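CELL WALL surface anchor family protein (Streptococcus pneumoniae, PDB 2WW8) serves as the pilus adhesin RrgA and probably helps the bacterium attach to host cells through a von Willebrand factor A domain like those of integrins. Local coordinates at residues L230-N235 with I385-P390; V291-G296 with A478-I483; I396-A401 with N409-F414. All coordinates share one frame; numbering follows the deposited sequence.

Contact 1: residues L230-N235 with I385-P390; sequences LLDNSN and ITDGVP. With MG (magnesium ion), chain B.
Asp232 reaches from the end of one parallel strand to Thr386, at the end of the neighbouring strand, and Asp387, just past it, and helps build a metal-ion-dependent adhesion site (MIDAS). The run Asp232, Ser234 and Ser236 is the Asp-x-Ser-x-Ser signature of the von Willebrand factor A fold, and this site holds magnesium. Backbone bonds on either side of Leu231, from Ile385 N to Leu230 O and from Asp232 N to Ile385 O, set the strand ends together. On one face of the sheet, Leu231 CD1 and Ile385 CG2 add apolar contact beneath helix 247-263.

Asp232 CB packs against Ile385 O at 3.3 Å. With CG anti to the backbone N (chi1 178°), the carboxylate extends between the two loops that follow the strands. OD1 turns back to its own loop: Ser234 N donates to it in an Asx turn, and Ser234 OG approaches the syn lone pair of Asp232 OD1 at 2.6 Å. Asp232 OD2 crosses over, taking Thr386 OG1 on its anti lone pair at 2.9 Å and Asp387 N at 3.0 Å from above the carboxylate plane, 54° out of it. A magnesium-bound water donates to OD2 as well.

Asp232 is therefore a second-shell residue, positioning the groups that touch the ion. Ser234 OG binds magnesium at 2.2 Å; Asp387 OD1, Ser236 and three waters complete six ligands. The carboxylate planes of Asp232 and Asp387 are 88° apart; the cation and Arg247, salt-bridged to Asp387 OD2, probably offset their repulsion. Gly388, having no side chain, suits a backbone running so close to the ion. Gly388 N closes an ST turn by donating to Thr386 OG1 at 3.2 Å.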
ATOM      1  N   LEU A 230     -22.623 -11.076 -27.440  1.00 14.69           N
ATOM      2  CA  LEU A 230     -22.747 -12.387 -28.069  1.00 13.54           C
ATOM      3  C   LEU A 230     -21.362 -12.775 -28.530  1.00 14.64           C
ATOM      4  O   LEU A 230     -20.711 -11.991 -29.200  1.00 12.60           O
ATOM      5  CB  LEU A 230     -23.542 -12.341 -29.379  1.00 15.58           C
ATOM      6  CG  LEU A 230     -25.014 -11.936 -29.334  1.00 18.19           C
ATOM      7  CD1 LEU A 230     -25.635 -11.962 -30.728  1.00 17.01           C
ATOM      8  CD2 LEU A 230     -25.698 -12.978 -28.446  1.00 19.57           C
ATOM      9  N   LEU A 231     -20.917 -13.972 -28.181  1.00 11.70           N
ATOM     10  CA  LEU A 231     -19.525 -14.286 -28.422  1.00 12.88           C
ATOM     11  C   LEU A 231     -19.429 -15.666 -29.131  1.00 13.71           C
ATOM     12  O   LEU A 231     -19.857 -16.685 -28.570  1.00 14.35           O
ATOM     13  CB  LEU A 231     -18.813 -14.351 -27.077  1.00 13.54           C
ATOM     14  CG  LEU A 231     -17.345 -14.852 -27.136  1.00 16.42           C
ATOM     15  CD1 LEU A 231     -16.471 -13.980 -28.057  1.00 15.55           C
ATOM     16  CD2 LEU A 231     -16.727 -14.892 -25.667  1.00 12.43           C
ATOM     17  N   ASP A 232     -18.931 -15.651 -30.359  1.00 13.41           N
ATOM     18  CA  ASP A 232     -18.694 -16.862 -31.169  1.00 14.02           C
ATOM     19  C   ASP A 232     -17.612 -17.739 -30.523  1.00 13.53           C
ATOM     20  O   ASP A 232     -16.487 -17.297 -30.230  1.00 13.62           O
ATOM     21  CB  ASP A 232     -18.403 -16.351 -32.615  1.00 13.69           C
ATOM     22  CG  ASP A 232     -18.083 -17.436 -33.655  1.00 17.80           C
ATOM     23  OD1 ASP A 232     -17.740 -18.591 -33.308  1.00 19.21           O
ATOM     24  OD2 ASP A 232     -18.191 -17.026 -34.846  1.00 11.72           O
ATOM     25  N   ASN A 233     -17.959 -18.999 -30.240  1.00 11.46           N
ATOM     26  CA  ASN A 233     -16.978 -19.960 -29.687  1.00 12.06           C
ATOM     27  C   ASN A 233     -16.876 -21.171 -30.661  1.00 12.52           C
ATOM     28  O   ASN A 233     -16.649 -22.309 -30.217  1.00 14.02           O
ATOM     29  CB  ASN A 233     -17.358 -20.390 -28.265  1.00 11.17           C
ATOM     30  CG  ASN A 233     -16.232 -21.131 -27.500  1.00 14.88           C
ATOM     31  OD1 ASN A 233     -16.490 -22.217 -26.998  1.00 20.32           O
ATOM     32  ND2 ASN A 233     -15.031 -20.604 -27.446  1.00 14.29           N
ATOM     33  N   SER A 234     -17.059 -20.932 -31.966  1.00 12.63           N
ATOM     34  CA  SER A 234     -16.973 -21.984 -32.987  1.00 14.36           C
ATOM     35  C   SER A 234     -15.502 -22.537 -33.035  1.00 13.86           C
ATOM     36  O   SER A 234     -14.559 -21.909 -32.529  1.00 10.99           O
ATOM     37  CB  SER A 234     -17.433 -21.467 -34.367  1.00 15.95           C
ATOM     38  OG  SER A 234     -16.550 -20.400 -34.727  1.00 16.02           O
ATOM     39  N   ASN A 235     -15.307 -23.714 -33.640  1.00 13.09           N
ATOM     40  CA  ASN A 235     -13.998 -24.388 -33.644  1.00 13.76           C
ATOM     41  C   ASN A 235     -12.869 -23.507 -34.223  1.00 12.67           C
ATOM     42  O   ASN A 235     -11.754 -23.537 -33.724  1.00 14.63           O
ATOM     43  CB  ASN A 235     -14.118 -25.662 -34.500  1.00 12.16           C
ATOM     44  CG  ASN A 235     -15.079 -26.677 -33.900  1.00 14.45           C
ATOM     45  OD1 ASN A 235     -15.306 -26.682 -32.696  1.00 15.96           O
ATOM     46  ND2 ASN A 235     -15.660 -27.513 -34.739  1.00 11.82           N
ATOM     47  N   ILE A 385     -19.372 -10.494 -31.261  1.00 12.21           N
ATOM     48  CA  ILE A 385     -18.024 -10.789 -31.705  1.00 13.64           C
ATOM     49  C   ILE A 385     -18.125 -12.132 -32.445  1.00 15.88           C
ATOM     50  O   ILE A 385     -18.547 -13.162 -31.874  1.00 13.90           O
ATOM     51  CB  ILE A 385     -17.049 -10.915 -30.522  1.00 16.28           C
ATOM     52  CG1 ILE A 385     -16.899  -9.557 -29.835  1.00 15.72           C
ATOM     53  CG2 ILE A 385     -15.657 -11.499 -30.950  1.00 14.20           C
ATOM     54  CD1 ILE A 385     -16.579  -9.721 -28.324  1.00 21.32           C
ATOM     55  N   THR A 386     -17.708 -12.136 -33.707  1.00 14.10           N
ATOM     56  CA  THR A 386     -17.779 -13.418 -34.417  1.00 15.54           C
ATOM     57  C   THR A 386     -16.586 -13.591 -35.373  1.00 16.31           C
ATOM     58  O   THR A 386     -16.007 -12.570 -35.812  1.00 14.86           O
ATOM     59  CB  THR A 386     -19.134 -13.506 -35.165  1.00 17.46           C
ATOM     60  OG1 THR A 386     -19.136 -14.620 -36.060  1.00 19.46           O
ATOM     61  CG2 THR A 386     -19.462 -12.240 -35.910  1.00 16.72           C
ATOM     62  N   ASP A 387     -16.268 -14.845 -35.736  1.00 15.62           N
ATOM     63  CA  ASP A 387     -15.220 -15.032 -36.765  1.00 15.56           C
ATOM     64  C   ASP A 387     -15.776 -15.778 -37.983  1.00 14.56           C
ATOM     65  O   ASP A 387     -15.024 -16.375 -38.739  1.00 15.61           O
ATOM     66  CB  ASP A 387     -13.971 -15.707 -36.208  1.00 12.75           C
ATOM     67  CG  ASP A 387     -14.154 -17.206 -36.087  1.00 15.21           C
ATOM     68  OD1 ASP A 387     -15.296 -17.706 -36.075  1.00 16.13           O
ATOM     69  OD2 ASP A 387     -13.152 -17.911 -35.897  1.00 15.16           O
ATOM     70  N   GLY A 388     -17.082 -15.771 -38.187  1.00 14.80           N
ATOM     71  CA  GLY A 388     -17.584 -16.442 -39.393  1.00 15.56           C
ATOM     72  C   GLY A 388     -19.049 -16.248 -39.721  1.00 16.09           C
ATOM     73  O   GLY A 388     -19.884 -15.947 -38.867  1.00 17.03           O
ATOM     74  N   VAL A 389     -19.338 -16.364 -41.000  1.00 17.05           N
ATOM     75  CA  VAL A 389     -20.693 -16.343 -41.508  1.00 16.90           C
ATOM     76  C   VAL A 389     -21.487 -17.572 -41.061  1.00 15.06           C
ATOM     77  O   VAL A 389     -20.881 -18.593 -40.757  1.00 12.17           O
ATOM     78  CB  VAL A 389     -20.686 -16.169 -43.041  1.00 16.13           C
ATOM     79  CG1 VAL A 389     -19.922 -14.872 -43.466  1.00 17.33           C
ATOM     80  CG2 VAL A 389     -20.092 -17.381 -43.756  1.00 17.60           C
ATOM     81  N   PRO A 390     -22.821 -17.463 -41.047  1.00 14.90           N
ATOM     82  CA  PRO A 390     -23.638 -18.561 -40.528  1.00 13.49           C
ATOM     83  C   PRO A 390     -23.537 -19.809 -41.416  1.00 12.33           C
ATOM     84  O   PRO A 390     -23.409 -19.723 -42.628  1.00 13.32           O
ATOM     85  CB  PRO A 390     -25.094 -18.014 -40.544  1.00 13.29           C
ATOM     86  CG  PRO A 390     -25.108 -16.806 -41.509  1.00 13.89           C
ATOM     87  CD  PRO A 390     -23.640 -16.274 -41.440  1.00 16.69           C
TER
HETATM   88 MG    MG B1000     -16.087 -19.641 -36.720  1.00 21.09          MG
HETATM   89  O   HOH W   1     -17.973 -18.755 -36.798  1.00 16.77           O
HETATM   90  O   HOH W   2     -15.346 -19.105 -38.606  1.00 19.78           O
HETATM   91  O   HOH W   3     -16.517 -21.438 -37.564  1.00 18.96           O

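Contact 2: residues V291-G296 with A478-I483; sequences VADKNG and AGYAVI
Asp293 meets the backbone of Tyr480 and Ala481 with a single carboxylate oxygen, OD2; it follows Val291 and Ala292 of strand 284-292 and begins a turn. Its CG lies between the backbone N and the carbonyl carbon (chi1 69°), the crowded position, which places the carboxylate toward the 478-483 loop. Asp293 OD2 accepts from Ala481 N at 3.0 Å with an N-H angle of 157°. The donor comes in on the anti side, somewhat tilted from the carboxylate plane. Asp293 OD2 also rests 3.4 Å from Tyr480 CA and lies obliquely to the Tyr480 ring near CD1. OD1 serves its own loop, accepting from Lys297 N and, weakly, from Asn295 N.

Asp293 also starts a type I beta turn, closed by Gly296 N donating to Asp293 O, and this turn joins the antiparallel strands 284-292 and 298-299 into a beta hairpin. The hairpin belongs to an antiparallel sheet distinct from the parallel sheet of the von Willebrand factor A core. Facing it, helix 469-477 ends in a Schellman motif at Gly479, whose positive phi suits a residue without a side chain, and the chain then bends through an inverse gamma turn centred on Ala481.

Next along the hairpin, Asn295 points its amide at the same loop. ND2 comes within 3.8 Å of Ala481 CB, a small methyl that lies against both Asn295 ND2 and Asp293 OD2. Asn295 ND2 also donates to a water at 3.0 Å, and that water donates in turn to Asp293 OD2 and to Gly479 O, each at 2.7 Å. Gly296 takes the last position of the turn with phi 78°. Just beyond it, Lys297 makes a cation-pi contact with the Tyr480 ring, while Tyr480 OH is hydrogen-bonded to Arg298 O.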
ATOM      1  N   VAL A 291     -23.749 -37.659 -44.107  1.00 14.01           N
ATOM      2  CA  VAL A 291     -24.309 -37.554 -45.460  1.00 14.66           C
ATOM      3  C   VAL A 291     -25.365 -38.644 -45.608  1.00 14.21           C
ATOM      4  O   VAL A 291     -25.871 -39.156 -44.607  1.00 14.13           O
ATOM      5  CB  VAL A 291     -23.208 -37.650 -46.473  1.00 16.01           C
ATOM      6  CG1 VAL A 291     -22.371 -36.367 -46.412  1.00 17.04           C
ATOM      7  CG2 VAL A 291     -22.384 -38.982 -46.309  1.00 12.57           C
ATOM      8  N   ALA A 292     -25.758 -38.947 -46.841  1.00 13.12           N
ATOM      9  CA  ALA A 292     -26.822 -39.923 -47.015  1.00 11.50           C
ATOM     10  C   ALA A 292     -26.553 -40.691 -48.315  1.00 11.71           C
ATOM     11  O   ALA A 292     -25.848 -40.187 -49.186  1.00 11.20           O
ATOM     12  CB  ALA A 292     -28.194 -39.199 -47.072  1.00 11.38           C
ATOM     13  N   ASP A 293     -27.127 -41.874 -48.464  1.00 11.04           N
ATOM     14  CA  ASP A 293     -27.014 -42.518 -49.752  1.00 12.58           C
ATOM     15  C   ASP A 293     -28.128 -41.968 -50.669  1.00 14.00           C
ATOM     16  O   ASP A 293     -28.890 -41.074 -50.280  1.00 12.43           O
ATOM     17  CB  ASP A 293     -27.072 -44.049 -49.657  1.00 13.02           C
ATOM     18  CG  ASP A 293     -28.447 -44.623 -49.261  1.00 14.04           C
ATOM     19  OD1 ASP A 293     -29.457 -43.879 -49.208  1.00 14.73           O
ATOM     20  OD2 ASP A 293     -28.467 -45.856 -49.016  1.00 13.27           O
ATOM     21  N   LYS A 294     -28.208 -42.472 -51.898  1.00 12.02           N
ATOM     22  CA  LYS A 294     -29.211 -41.900 -52.812  1.00 16.11           C
ATOM     23  C   LYS A 294     -30.713 -42.129 -52.447  1.00 16.82           C
ATOM     24  O   LYS A 294     -31.554 -41.464 -53.034  1.00 17.64           O
ATOM     25  CB  LYS A 294     -28.940 -42.331 -54.265  1.00 14.65           C
ATOM     26  CG  LYS A 294     -27.675 -41.678 -54.894  1.00 18.27           C
ATOM     27  CD  LYS A 294     -27.159 -42.464 -56.163  1.00 26.02           C
ATOM     28  CE  LYS A 294     -27.797 -42.117 -57.548  1.00 33.98           C
ATOM     29  NZ  LYS A 294     -27.767 -40.638 -57.749  1.00 41.31           N
ATOM     30  N   ASN A 295     -31.055 -43.059 -51.552  1.00 16.99           N
ATOM     31  CA  ASN A 295     -32.428 -43.198 -51.036  1.00 18.01           C
ATOM     32  C   ASN A 295     -32.633 -42.409 -49.734  1.00 17.48           C
ATOM     33  O   ASN A 295     -33.663 -42.583 -49.063  1.00 19.78           O
ATOM     34  CB  ASN A 295     -32.711 -44.665 -50.753  1.00 16.08           C
ATOM     35  CG  ASN A 295     -32.415 -45.541 -51.936  1.00 20.45           C
ATOM     36  OD1 ASN A 295     -32.804 -45.213 -53.055  1.00 25.39           O
ATOM     37  ND2 ASN A 295     -31.749 -46.680 -51.712  1.00 19.86           N
ATOM     38  N   GLY A 296     -31.660 -41.583 -49.366  1.00 15.97           N
ATOM     39  CA  GLY A 296     -31.657 -40.800 -48.138  1.00 14.91           C
ATOM     40  C   GLY A 296     -31.319 -41.475 -46.806  1.00 17.25           C
ATOM     41  O   GLY A 296     -31.481 -40.888 -45.746  1.00 16.61           O
ATOM     42  N   ALA A 478     -28.104 -53.559 -43.472  1.00 15.71           N
ATOM     43  CA  ALA A 478     -28.569 -52.364 -42.789  1.00 15.32           C
ATOM     44  C   ALA A 478     -29.425 -51.476 -43.700  1.00 15.51           C
ATOM     45  O   ALA A 478     -30.085 -50.573 -43.199  1.00 15.72           O
ATOM     46  CB  ALA A 478     -27.386 -51.574 -42.210  1.00 12.81           C
ATOM     47  N   GLY A 479     -29.406 -51.731 -45.012  1.00 16.13           N
ATOM     48  CA  GLY A 479     -30.300 -51.087 -45.990  1.00 15.08           C
ATOM     49  C   GLY A 479     -29.686 -50.019 -46.898  1.00 14.50           C
ATOM     50  O   GLY A 479     -30.383 -49.350 -47.669  1.00 12.85           O
ATOM     51  N   TYR A 480     -28.360 -49.879 -46.867  1.00 12.29           N
ATOM     52  CA  TYR A 480     -27.703 -48.974 -47.800  1.00 10.70           C
ATOM     53  C   TYR A 480     -27.712 -49.452 -49.259  1.00 11.19           C
ATOM     54  O   TYR A 480     -27.708 -50.650 -49.582  1.00 12.68           O
ATOM     55  CB  TYR A 480     -26.279 -48.711 -47.316  1.00  8.83           C
ATOM     56  CG  TYR A 480     -26.199 -48.006 -45.979  1.00  7.82           C
ATOM     57  CD1 TYR A 480     -26.315 -46.638 -45.925  1.00  8.88           C
ATOM     58  CD2 TYR A 480     -25.896 -48.666 -44.812  1.00  8.66           C
ATOM     59  CE1 TYR A 480     -26.233 -45.950 -44.776  1.00 13.00           C
ATOM     60  CE2 TYR A 480     -25.770 -47.972 -43.588  1.00  8.28           C
ATOM     61  CZ  TYR A 480     -25.947 -46.617 -43.578  1.00 14.96           C
ATOM     62  OH  TYR A 480     -25.846 -45.818 -42.441  1.00 14.39           O
ATOM     63  N   ALA A 481     -27.687 -48.473 -50.158  1.00 13.41           N
ATOM     64  CA  ALA A 481     -27.637 -48.761 -51.590  1.00 13.31           C
ATOM     65  C   ALA A 481     -26.192 -49.105 -51.936  1.00 13.42           C
ATOM     66  O   ALA A 481     -25.469 -48.295 -52.534  1.00 16.12           O
ATOM     67  CB  ALA A 481     -28.116 -47.486 -52.361  1.00 13.51           C
ATOM     68  N   VAL A 482     -25.749 -50.304 -51.564  1.00 12.43           N
ATOM     69  CA  VAL A 482     -24.394 -50.730 -51.879  1.00 12.51           C
ATOM     70  C   VAL A 482     -24.278 -51.255 -53.329  1.00 10.80           C
ATOM     71  O   VAL A 482     -25.027 -52.120 -53.789  1.00 12.37           O
ATOM     72  CB  VAL A 482     -23.884 -51.778 -50.838  1.00 14.61           C
ATOM     73  CG1 VAL A 482     -22.368 -51.824 -50.880  1.00 15.34           C
ATOM     74  CG2 VAL A 482     -24.255 -51.357 -49.408  1.00 14.45           C
ATOM     75  N   ILE A 483     -23.314 -50.765 -54.084  1.00  8.41           N
ATOM     76  CA  ILE A 483     -23.026 -51.342 -55.393  1.00  9.39           C
ATOM     77  C   ILE A 483     -21.751 -52.206 -55.267  1.00  8.77           C
ATOM     78  O   ILE A 483     -20.752 -51.742 -54.724  1.00 11.35           O
ATOM     79  CB  ILE A 483     -22.854 -50.235 -56.457  1.00 11.15           C
ATOM     80  CG1 ILE A 483     -24.178 -49.423 -56.602  1.00 15.29           C
ATOM     81  CG2 ILE A 483     -22.355 -50.819 -57.810  1.00 12.02           C
ATOM     82  CD1 ILE A 483     -23.956 -48.105 -57.265  1.00 18.07           C
TER
HETATM   83  O   HOH W   4     -30.840 -47.056 -48.928  1.00 12.91           O

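Contact 3: residues I396-A401 with N409-F414; sequences INFNHA and NQLNAF
Gln410 projects from its helix like a peg and lays its amide alongside the backbone of Asn399. CG is anti to the carbonyl carbon (chi1 -72°) and the chain runs out extended, which carries both polar atoms across to the loop. Gln410 OE1 accepts from Asn399 N at 2.8 Å and Gln410 NE2 donates to Asn399 O at 2.9 Å, each bond nearly straight and lying in the acceptor's carbonyl plane. Glutamine suits the place because its side-chain amide pairs with one residue's N-H and C=O much as a neighbouring strand would. The amide is further held by a bond from NE2 to Pro405 O.

The loop leads into helix 407-416 and folds back over it, both lying in the chain between strands 379-386 and 533-539 of the von Willebrand factor A core. An inverse gamma turn at Asn397 kinks the loop, and an Asx turn, in which Ala401 N donates to Asn399 OD1, follows.

Below the amide, apolar bumps fit together. The methyl CG2 of Ile396 fills the notch between two rings: it sits over a face of Phe398, 3.8 Å above the plane and toward the rim, and presses on Phe414 CE2 at 3.5 Å. The rim of Phe398 receives Gln410 OE1 and Leu411 CB, and Tyr407 meets this phenylalanine edge to face. Phe414 slides under the bend of the loop until its CZ edge lies 3.6 Å from Asn397 O.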
ATOM      1  N   ILE A 396     -37.591 -21.464 -42.736  1.00 13.78           N
ATOM      2  CA  ILE A 396     -38.796 -20.713 -42.966  1.00 14.50           C
ATOM      3  C   ILE A 396     -39.894 -21.778 -43.142  1.00 16.77           C
ATOM      4  O   ILE A 396     -39.675 -22.843 -43.785  1.00 15.93           O
ATOM      5  CB  ILE A 396     -38.583 -19.913 -44.217  1.00 14.93           C
ATOM      6  CG1 ILE A 396     -37.406 -18.960 -43.947  1.00 13.29           C
ATOM      7  CG2 ILE A 396     -39.901 -19.218 -44.716  1.00 11.65           C
ATOM      8  CD1 ILE A 396     -36.944 -18.185 -45.181  1.00 12.09           C
ATOM      9  N   ASN A 397     -41.052 -21.491 -42.538  1.00 15.97           N
ATOM     10  CA  ASN A 397     -42.129 -22.480 -42.408  1.00 15.46           C
ATOM     11  C   ASN A 397     -43.006 -22.518 -43.661  1.00 15.16           C
ATOM     12  O   ASN A 397     -44.157 -22.131 -43.611  1.00 14.44           O
ATOM     13  CB  ASN A 397     -42.917 -22.204 -41.113  1.00 15.18           C
ATOM     14  CG  ASN A 397     -44.071 -23.161 -40.888  1.00 16.07           C
ATOM     15  OD1 ASN A 397     -43.941 -24.334 -41.132  1.00 14.31           O
ATOM     16  ND2 ASN A 397     -45.220 -22.654 -40.483  1.00 16.30           N
ATOM     17  N   PHE A 398     -42.455 -22.964 -44.795  1.00 14.36           N
ATOM     18  CA  PHE A 398     -43.251 -23.167 -46.021  1.00 16.13           C
ATOM     19  C   PHE A 398     -44.345 -24.211 -45.882  1.00 16.93           C
ATOM     20  O   PHE A 398     -44.138 -25.246 -45.243  1.00 18.77           O
ATOM     21  CB  PHE A 398     -42.336 -23.506 -47.219  1.00 14.70           C
ATOM     22  CG  PHE A 398     -41.484 -22.323 -47.688  1.00 13.50           C
ATOM     23  CD1 PHE A 398     -42.080 -21.209 -48.264  1.00 12.26           C
ATOM     24  CD2 PHE A 398     -40.114 -22.323 -47.554  1.00 13.73           C
ATOM     25  CE1 PHE A 398     -41.320 -20.129 -48.694  1.00 14.89           C
ATOM     26  CE2 PHE A 398     -39.297 -21.232 -47.956  1.00 13.78           C
ATOM     27  CZ  PHE A 398     -39.912 -20.143 -48.558  1.00 16.44           C
ATOM     28  N   ASN A 399     -45.485 -23.949 -46.505  1.00 17.35           N
ATOM     29  CA  ASN A 399     -46.618 -24.870 -46.596  1.00 17.05           C
ATOM     30  C   ASN A 399     -46.523 -25.745 -47.851  1.00 17.92           C
ATOM     31  O   ASN A 399     -46.431 -25.233 -48.973  1.00 16.65           O
ATOM     32  CB  ASN A 399     -47.913 -24.042 -46.587  1.00 17.03           C
ATOM     33  CG  ASN A 399     -49.172 -24.885 -46.442  1.00 18.84           C
ATOM     34  OD1 ASN A 399     -49.176 -26.115 -46.497  1.00 20.15           O
ATOM     35  ND2 ASN A 399     -50.283 -24.190 -46.287  1.00 20.23           N
ATOM     36  N   HIS A 400     -46.497 -27.065 -47.663  1.00 20.23           N
ATOM     37  CA  HIS A 400     -46.273 -27.991 -48.771  1.00 20.74           C
ATOM     38  C   HIS A 400     -47.543 -28.732 -49.115  1.00 22.83           C
ATOM     39  O   HIS A 400     -47.441 -29.700 -49.878  1.00 22.87           O
ATOM     40  CB  HIS A 400     -45.190 -29.053 -48.519  1.00 21.20           C
ATOM     41  CG  HIS A 400     -43.867 -28.471 -48.148  1.00 20.24           C
ATOM     42  ND1 HIS A 400     -43.185 -27.620 -48.988  1.00 21.76           N
ATOM     43  CD2 HIS A 400     -43.132 -28.559 -47.015  1.00 23.34           C
ATOM     44  CE1 HIS A 400     -42.076 -27.214 -48.398  1.00 21.17           C
ATOM     45  NE2 HIS A 400     -42.024 -27.764 -47.197  1.00 23.93           N
ATOM     46  N   ALA A 401     -48.682 -28.304 -48.563  1.00 23.04           N
ATOM     47  CA  ALA A 401     -49.948 -28.967 -48.852  1.00 24.17           C
ATOM     48  C   ALA A 401     -50.332 -28.820 -50.318  1.00 25.82           C
ATOM     49  O   ALA A 401     -49.911 -27.872 -50.970  1.00 25.35           O
ATOM     50  CB  ALA A 401     -51.064 -28.467 -47.943  1.00 24.82           C
ATOM     51  N   ASN A 409     -45.118 -16.672 -53.607  1.00 15.38           N
ATOM     52  CA  ASN A 409     -46.328 -16.095 -52.989  1.00 15.02           C
ATOM     53  C   ASN A 409     -46.285 -16.261 -51.461  1.00 16.01           C
ATOM     54  O   ASN A 409     -46.561 -15.318 -50.705  1.00 14.50           O
ATOM     55  CB  ASN A 409     -47.622 -16.634 -53.609  1.00 15.15           C
ATOM     56  CG  ASN A 409     -47.929 -16.009 -54.993  1.00 16.62           C
ATOM     57  OD1 ASN A 409     -47.485 -14.911 -55.310  1.00 22.24           O
ATOM     58  ND2 ASN A 409     -48.690 -16.718 -55.802  1.00 11.44           N
ATOM     59  N   GLN A 410     -45.852 -17.440 -51.018  1.00 14.63           N
ATOM     60  CA  GLN A 410     -45.804 -17.697 -49.596  1.00 14.09           C
ATOM     61  C   GLN A 410     -44.796 -16.764 -48.969  1.00 14.71           C
ATOM     62  O   GLN A 410     -45.044 -16.188 -47.896  1.00 13.86           O
ATOM     63  CB  GLN A 410     -45.449 -19.141 -49.287  1.00 12.70           C
ATOM     64  CG  GLN A 410     -46.582 -20.093 -49.618  1.00 12.20           C
ATOM     65  CD  GLN A 410     -46.263 -21.486 -49.096  1.00 16.12           C
ATOM     66  OE1 GLN A 410     -45.710 -21.628 -48.008  1.00 19.84           O
ATOM     67  NE2 GLN A 410     -46.624 -22.511 -49.835  1.00 14.54           N
ATOM     68  N   LEU A 411     -43.645 -16.640 -49.621  1.00 12.66           N
ATOM     69  CA  LEU A 411     -42.622 -15.844 -49.030  1.00 13.59           C
ATOM     70  C   LEU A 411     -43.026 -14.375 -49.074  1.00 13.00           C
ATOM     71  O   LEU A 411     -42.718 -13.621 -48.164  1.00 14.20           O
ATOM     72  CB  LEU A 411     -41.306 -16.061 -49.773  1.00 14.46           C
ATOM     73  CG  LEU A 411     -40.012 -15.443 -49.294  1.00 15.62           C
ATOM     74  CD1 LEU A 411     -39.671 -15.940 -47.852  1.00 18.13           C
ATOM     75  CD2 LEU A 411     -38.881 -15.830 -50.283  1.00 12.09           C
ATOM     76  N   ASN A 412     -43.679 -13.936 -50.136  1.00 12.85           N
ATOM     77  CA  ASN A 412     -44.042 -12.546 -50.209  1.00 12.29           C
ATOM     78  C   ASN A 412     -45.044 -12.231 -49.089  1.00 14.16           C
ATOM     79  O   ASN A 412     -45.013 -11.099 -48.592  1.00 13.71           O
ATOM     80  CB  ASN A 412     -44.770 -12.237 -51.507  1.00 11.99           C
ATOM     81  CG  ASN A 412     -43.886 -12.182 -52.721  1.00 13.52           C
ATOM     82  OD1 ASN A 412     -42.658 -12.165 -52.630  1.00 18.62           O
ATOM     83  ND2 ASN A 412     -44.544 -12.156 -53.890  1.00 14.63           N
ATOM     84  N   ALA A 413     -45.921 -13.194 -48.733  1.00 11.74           N
ATOM     85  CA  ALA A 413     -46.884 -12.978 -47.634  1.00 12.36           C
ATOM     86  C   ALA A 413     -46.139 -12.882 -46.290  1.00 11.58           C
ATOM     87  O   ALA A 413     -46.447 -11.998 -45.475  1.00 12.73           O
ATOM     88  CB  ALA A 413     -48.046 -14.012 -47.618  1.00  9.55           C
ATOM     89  N   PHE A 414     -45.128 -13.721 -46.075  1.00 11.92           N
ATOM     90  CA  PHE A 414     -44.232 -13.584 -44.915  1.00 11.36           C
ATOM     91  C   PHE A 414     -43.564 -12.224 -44.853  1.00 11.39           C
ATOM     92  O   PHE A 414     -43.471 -11.678 -43.757  1.00 11.63           O
ATOM     93  CB  PHE A 414     -43.098 -14.628 -44.843  1.00 10.25           C
ATOM     94  CG  PHE A 414     -43.578 -16.047 -44.760  1.00 14.49           C
ATOM     95  CD1 PHE A 414     -44.761 -16.369 -44.120  1.00 12.26           C
ATOM     96  CD2 PHE A 414     -42.824 -17.067 -45.300  1.00 13.90           C
ATOM     97  CE1 PHE A 414     -45.177 -17.681 -44.064  1.00 19.18           C
ATOM     98  CE2 PHE A 414     -43.238 -18.402 -45.236  1.00 16.42           C
ATOM     99  CZ  PHE A 414     -44.394 -18.717 -44.601  1.00 14.98           C
TER

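In the fold
Following the chain from the N terminus, strand 225-232 opens contact 1 in the parallel core sheet. The chain then passes through strand 269-275 and leaves for a separate antiparallel sheet, where 291-296 opens contact 2. It returns to the core in strand 379-386, and contact 1 closes there, so contacts 1 and 2 cross. A second excursion begins at once: contact 3 forms and closes within a short span, 396-414, between the two ends of contact 2. Contact 2 closes at 478-483, joining parts of both excursions before the chain re-enters the core at 533-539. Nearest atoms of contacts 1 and 3 lie about 12 Å apart, those of contacts 2 and 3 about 17 Å.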